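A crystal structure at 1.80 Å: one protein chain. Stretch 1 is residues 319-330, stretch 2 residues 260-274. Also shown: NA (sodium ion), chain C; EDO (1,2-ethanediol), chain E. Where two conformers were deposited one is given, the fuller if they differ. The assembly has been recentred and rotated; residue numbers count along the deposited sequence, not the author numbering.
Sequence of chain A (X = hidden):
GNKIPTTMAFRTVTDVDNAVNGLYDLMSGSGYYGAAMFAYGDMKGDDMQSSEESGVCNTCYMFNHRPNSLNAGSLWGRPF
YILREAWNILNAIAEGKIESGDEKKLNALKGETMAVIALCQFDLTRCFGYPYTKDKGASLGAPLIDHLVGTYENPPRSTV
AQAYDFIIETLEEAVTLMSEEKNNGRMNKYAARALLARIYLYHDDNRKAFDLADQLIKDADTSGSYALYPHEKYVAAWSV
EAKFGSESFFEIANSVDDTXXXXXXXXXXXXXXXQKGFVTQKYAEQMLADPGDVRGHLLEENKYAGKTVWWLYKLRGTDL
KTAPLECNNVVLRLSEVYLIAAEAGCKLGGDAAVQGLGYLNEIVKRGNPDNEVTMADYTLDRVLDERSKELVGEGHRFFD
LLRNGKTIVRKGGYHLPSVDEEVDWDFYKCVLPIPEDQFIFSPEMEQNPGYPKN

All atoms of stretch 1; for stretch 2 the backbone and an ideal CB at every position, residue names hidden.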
# COMPACT_ATOMS: atom_id res chain seq x y z
N ASP A 319 18.36 18.39 1.77
CA ASP A 319 19.23 18.62 2.93
C ASP A 319 19.00 17.57 4.02
O ASP A 319 17.85 17.42 4.50
CB ASP A 319 18.97 20.03 3.49
CG ASP A 319 19.90 20.40 4.67
OD1 ASP A 319 21.07 19.97 4.67
OD2 ASP A 319 19.48 21.16 5.59
N LEU A 320 20.05 16.83 4.41
CA LEU A 320 19.91 15.76 5.44
C LEU A 320 19.15 16.25 6.67
O LEU A 320 18.25 15.55 7.18
CB LEU A 320 21.28 15.18 5.89
CG LEU A 320 21.29 14.19 7.11
CD1 LEU A 320 20.53 12.87 6.85
CD2 LEU A 320 22.73 13.88 7.60
N LYS A 321 19.50 17.45 7.16
CA LYS A 321 18.97 17.91 8.45
C LYS A 321 17.80 18.90 8.39
O LYS A 321 17.48 19.57 9.39
CB LYS A 321 20.10 18.38 9.36
CG LYS A 321 21.23 17.30 9.46
CD LYS A 321 22.00 17.36 10.77
CE LYS A 321 23.17 16.33 10.81
NZ LYS A 321 23.90 16.40 12.12
N THR A 322 17.12 18.94 7.24
CA THR A 322 15.84 19.60 7.09
C THR A 322 14.82 18.57 6.61
O THR A 322 15.04 17.93 5.59
CB THR A 322 15.94 20.77 6.08
OG1 THR A 322 16.94 21.67 6.54
CG2 THR A 322 14.61 21.51 5.93
N ALA A 323 13.73 18.38 7.35
CA ALA A 323 12.69 17.43 6.97
C ALA A 323 11.92 18.00 5.80
O ALA A 323 11.56 19.16 5.82
CB ALA A 323 11.75 17.12 8.13
N PRO A 324 11.67 17.18 4.77
CA PRO A 324 10.99 17.65 3.56
C PRO A 324 9.45 17.76 3.69
O PRO A 324 8.80 16.93 4.32
CB PRO A 324 11.36 16.56 2.55
CG PRO A 324 11.39 15.33 3.36
CD PRO A 324 11.96 15.74 4.70
N LEU A 325 8.88 18.78 3.06
CA LEU A 325 7.42 18.96 3.02
C LEU A 325 6.78 18.38 1.75
O LEU A 325 5.54 18.27 1.67
CB LEU A 325 7.09 20.47 3.12
CG LEU A 325 7.55 21.19 4.40
CD1 LEU A 325 7.44 22.71 4.29
CD2 LEU A 325 6.78 20.71 5.61
N GLU A 326 7.60 18.03 0.77
CA GLU A 326 7.12 17.82 -0.60
C GLU A 326 7.34 16.41 -1.13
O GLU A 326 7.21 16.19 -2.34
CB GLU A 326 7.80 18.82 -1.53
CG GLU A 326 9.24 18.48 -1.95
CD GLU A 326 10.34 19.02 -1.02
OE1 GLU A 326 10.15 19.08 0.21
OE2 GLU A 326 11.43 19.38 -1.55
N CYS A 327 7.68 15.45 -0.27
CA CYS A 327 7.93 14.08 -0.76
C CYS A 327 6.66 13.42 -1.27
O CYS A 327 5.63 13.49 -0.61
CB CYS A 327 8.51 13.20 0.33
SG CYS A 327 10.19 13.67 0.81
N ASN A 328 6.78 12.77 -2.42
CA ASN A 328 5.76 11.92 -3.00
C ASN A 328 5.79 10.53 -2.32
O ASN A 328 6.85 10.03 -1.96
CB ASN A 328 6.01 11.76 -4.51
CG ASN A 328 5.77 13.03 -5.30
OD1 ASN A 328 5.57 14.12 -4.73
ND2 ASN A 328 5.77 12.90 -6.65
N ASN A 329 4.63 9.91 -2.15
CA ASN A 329 4.57 8.58 -1.56
C ASN A 329 4.29 7.58 -2.67
O ASN A 329 3.28 7.68 -3.39
CB ASN A 329 3.48 8.49 -0.50
CG ASN A 329 3.71 9.45 0.65
OD1 ASN A 329 4.85 9.79 1.01
ND2 ASN A 329 2.61 9.90 1.25
N VAL A 330 5.23 6.67 -2.86
CA VAL A 330 5.09 5.58 -3.83
C VAL A 330 3.98 4.65 -3.39
O VAL A 330 3.94 4.24 -2.23
CB VAL A 330 6.36 4.73 -3.90
CG1 VAL A 330 6.10 3.45 -4.73
CG2 VAL A 330 7.48 5.52 -4.47
N UNK A 260 -0.38 17.45 2.01
CA UNK A 260 0.17 17.54 3.36
C UNK A 260 1.61 18.06 3.36
O UNK A 260 2.37 17.81 2.41
CB UNK A 260 0.11 16.17 4.04
N UNK A 261 1.95 18.84 4.39
CA UNK A 261 3.31 19.32 4.63
C UNK A 261 3.89 18.63 5.85
O UNK A 261 4.48 17.56 5.73
CB UNK A 261 3.33 20.84 4.81
N UNK A 262 3.71 19.22 7.03
CA UNK A 262 4.31 18.64 8.21
C UNK A 262 3.61 17.34 8.64
O UNK A 262 4.17 16.59 9.43
CB UNK A 262 4.28 19.66 9.35
N UNK A 263 2.39 17.06 8.13
CA UNK A 263 1.81 15.74 8.37
C UNK A 263 1.87 14.77 7.19
O UNK A 263 1.15 13.76 7.19
CB UNK A 263 0.35 15.91 8.79
N UNK A 264 2.70 15.09 6.20
CA UNK A 264 3.10 14.14 5.14
C UNK A 264 3.96 13.07 5.77
O UNK A 264 4.71 13.35 6.72
CB UNK A 264 3.85 14.84 4.00
N UNK A 265 3.87 11.84 5.24
CA UNK A 265 4.72 10.72 5.66
C UNK A 265 6.21 11.08 5.68
O UNK A 265 6.94 10.70 6.60
CB UNK A 265 4.50 9.53 4.73
N UNK A 266 6.66 11.84 4.68
CA UNK A 266 8.04 12.31 4.61
C UNK A 266 8.49 13.14 5.80
O UNK A 266 9.62 13.01 6.26
CB UNK A 266 8.23 13.13 3.33
N UNK A 267 7.61 13.97 6.32
CA UNK A 267 7.94 14.79 7.48
C UNK A 267 7.75 14.05 8.79
O UNK A 267 8.54 14.22 9.72
CB UNK A 267 7.09 16.06 7.48
N UNK A 268 6.76 13.17 8.84
CA UNK A 268 6.53 12.37 10.05
C UNK A 268 7.67 11.41 10.36
O UNK A 268 8.02 11.23 11.52
CB UNK A 268 5.23 11.58 9.91
N UNK A 269 8.22 10.76 9.34
CA UNK A 269 9.29 9.76 9.55
C UNK A 269 10.65 10.42 9.81
O UNK A 269 11.59 9.78 10.26
CB UNK A 269 9.39 8.84 8.33
N UNK A 270 10.78 11.68 9.44
CA UNK A 270 12.09 12.33 9.49
C UNK A 270 12.47 12.75 10.92
O UNK A 270 11.68 13.38 11.63
CB UNK A 270 12.10 13.55 8.57
N UNK A 271 13.70 12.43 11.30
CA UNK A 271 14.21 12.72 12.63
C UNK A 271 14.12 14.22 12.93
O UNK A 271 13.81 14.62 14.06
CB UNK A 271 15.65 12.23 12.76
N UNK A 272 14.38 15.01 11.90
CA UNK A 272 14.39 16.48 11.99
C UNK A 272 13.02 17.12 11.79
O UNK A 272 12.89 18.35 11.90
CB UNK A 272 15.36 17.05 10.95
N UNK A 273 12.02 16.30 11.47
CA UNK A 273 10.63 16.72 11.27
C UNK A 273 9.84 16.43 12.54
O UNK A 273 10.17 16.95 13.60
CB UNK A 273 10.00 16.01 10.07
N UNK A 274 8.84 15.56 12.46
CA UNK A 274 8.08 15.26 13.67
C UNK A 274 8.52 13.97 14.38
O UNK A 274 7.97 13.61 15.43
CB UNK A 274 6.59 15.16 13.32
NA NA C . 3.48 19.22 0.67
C1 EDO E . 5.91 5.48 0.74
O1 EDO E . 5.59 4.31 -0.05
C2 EDO E . 7.33 5.94 0.44
O2 EDO E . 7.38 6.57 -0.85

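Position 260 has its ideal CB beyond 5.5 Å of stretch 1, so contact constrains its side chain little; phi of -78° and psi of 145° suit many residues. The backbone does the work: its O lies 2.5 Å from the sodium ion NA, which Leu325 O also binds at 2.5 Å. The residue is Pro260, preceded by a cis peptide bond.

At 261, phi/psi of -110/-91° is unusual, favouring glycine, although an ideal CB 3.5 Å from Leu325 CD2 would have room. Gly261 is found, opening a type I turn that runs to 264.

At 262 CA-to-CB points away, leaving open space for a long or polar chain. Arg262 passes its CG 3.8 Å from Leu325 CD2. Position 263 is out of reach and tolerant; it is Asp263.

Position 264 points toward stretch 1, its ideal CB 4.5 Å from Leu325 O, and precedes a helix, so serine, threonine, aspartate or asparagine would suit. Ser264 OG donates to Gly261 O (2.7 Å) and accepts a weak capping bond from the N of 267 (3.4 Å). A water links OG (2.8 Å) to Pro324 O (2.7 Å) and Cys327 N (3.1 Å).

At 265 the ideal CB is 3.7 Å from Asn329 OD1; polar or large side chains could fit. Trp265 sets its ring edge toward that oxygen.

At 266 an ideal CB would sit a tight 3.0 Å from Cys327 CB, favouring glycine, with alanine a strained alternative. Gly266 N reaches Cys327 O and Asn329 OD1 through one water.

At 267 CB points sideways, near Pro324 O, with Ala323 and Leu325 offering apolar surface: a large apolar or aromatic residue fits. Tyr267 CD2 packs 3.5 Å from Ala323 CB and 3.7 Å from Leu325 CD2.

Positions 268 and 269, pointing away and out of reach, are Leu268 and Leu269.

At 270 the ideal CB is 3.6 Å from Ala323 CB, where a small or medium side chain could fit; a turn starts here, favouring asparagine, aspartate or serine. Asn270 OD1 accepts from the N of 272 (2.9 Å), while ND2 donates to a water (2.9 Å) near Leu320 O and Thr322 O.

Position 271, sideways and without a neighbour, is Trp271.

At 272 CB points toward Lys321 and Ala323; a broad side chain could cover the lysine. Tyr272 places its ring face 3.8 Å, centroid to Lys321 CA, in a CH-pi contact.

At 273 an ideal CB would clash with Ala323 CB (2.8 Å) and Tyr267 O (2.3 Å), and phi/psi is -99/-117°. Glycine is required: Gly273. Position 274, sideways, is Tyr274.

Stretch 2 (260-274) PGRDSWGYLLNWYGY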
# COMPACT_ATOMS: atom_id res chain seq x y z
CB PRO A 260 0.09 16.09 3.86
CG PRO A 260 0.18 15.26 2.65
CD PRO A 260 -0.30 16.09 1.48
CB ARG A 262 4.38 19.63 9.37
CG ARG A 262 5.39 20.72 9.17
CD ARG A 262 5.41 21.59 10.40
NE ARG A 262 6.56 22.46 10.48
CZ ARG A 262 6.65 23.56 11.24
NH1 ARG A 262 5.64 23.96 12.01
NH2 ARG A 262 7.77 24.25 11.24
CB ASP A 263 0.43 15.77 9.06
CG ASP A 263 -0.72 16.21 8.16
OD1 ASP A 263 -0.53 16.74 7.05
OD2 ASP A 263 -1.87 16.03 8.61
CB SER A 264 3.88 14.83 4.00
OG SER A 264 5.17 15.27 4.41
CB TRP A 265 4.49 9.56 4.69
CG TRP A 265 5.04 8.18 5.07
CD1 TRP A 265 5.72 7.34 4.24
CD2 TRP A 265 4.90 7.48 6.31
NE1 TRP A 265 6.01 6.17 4.87
CE2 TRP A 265 5.50 6.21 6.14
CE3 TRP A 265 4.30 7.77 7.54
CZ2 TRP A 265 5.56 5.27 7.15
CZ3 TRP A 265 4.35 6.82 8.55
CH2 TRP A 265 4.97 5.59 8.35
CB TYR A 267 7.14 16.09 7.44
CG TYR A 267 7.67 17.21 8.29
CD1 TYR A 267 7.31 17.33 9.64
CD2 TYR A 267 8.47 18.21 7.75
CE1 TYR A 267 7.76 18.40 10.42
CE2 TYR A 267 8.93 19.26 8.52
CZ TYR A 267 8.57 19.36 9.87
OH TYR A 267 9.01 20.46 10.63
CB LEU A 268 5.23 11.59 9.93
CG LEU A 268 3.95 12.40 9.78
CD1 LEU A 268 2.80 11.39 9.53
CD2 LEU A 268 3.69 13.25 10.99
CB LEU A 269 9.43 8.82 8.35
CG LEU A 269 8.40 7.70 8.18
CD1 LEU A 269 8.92 6.71 7.16
CD2 LEU A 269 8.11 6.98 9.49
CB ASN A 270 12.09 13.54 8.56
CG ASN A 270 13.45 14.03 8.24
OD1 ASN A 270 14.11 14.69 9.06
ND2 ASN A 270 13.89 13.78 6.99
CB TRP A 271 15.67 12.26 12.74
CG TRP A 271 16.33 12.57 14.04
CD1 TRP A 271 17.00 13.70 14.38
CD2 TRP A 271 16.34 11.73 15.20
NE1 TRP A 271 17.42 13.63 15.67
CE2 TRP A 271 17.05 12.43 16.20
CE3 TRP A 271 15.82 10.46 15.50
CZ2 TRP A 271 17.25 11.90 17.48
CZ3 TRP A 271 16.03 9.93 16.76
CH2 TRP A 271 16.74 10.65 17.73
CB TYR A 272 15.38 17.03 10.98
CG TYR A 272 16.75 16.46 11.26
CD1 TYR A 272 17.52 16.96 12.30
CD2 TYR A 272 17.23 15.38 10.53
CE1 TYR A 272 18.76 16.39 12.62
CE2 TYR A 272 18.47 14.81 10.80
CZ TYR A 272 19.23 15.33 11.84
OH TYR A 272 20.44 14.75 12.12
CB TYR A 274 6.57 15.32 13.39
CG TYR A 274 5.94 16.65 13.77
CD1 TYR A 274 6.09 17.17 15.04
CD2 TYR A 274 5.18 17.39 12.85
CE1 TYR A 274 5.52 18.39 15.41
CE2 TYR A 274 4.58 18.60 13.22
CZ TYR A 274 4.76 19.09 14.50
OH TYR A 274 4.21 20.30 14.90
O HOH W 1 7.41 15.19 2.78
O HOH W 2 5.28 12.22 2.13
O HOH W 3 16.17 15.31 5.95
O HOH W 4 21.90 15.89 14.02
O HOH W 5 3.74 21.31 1.93
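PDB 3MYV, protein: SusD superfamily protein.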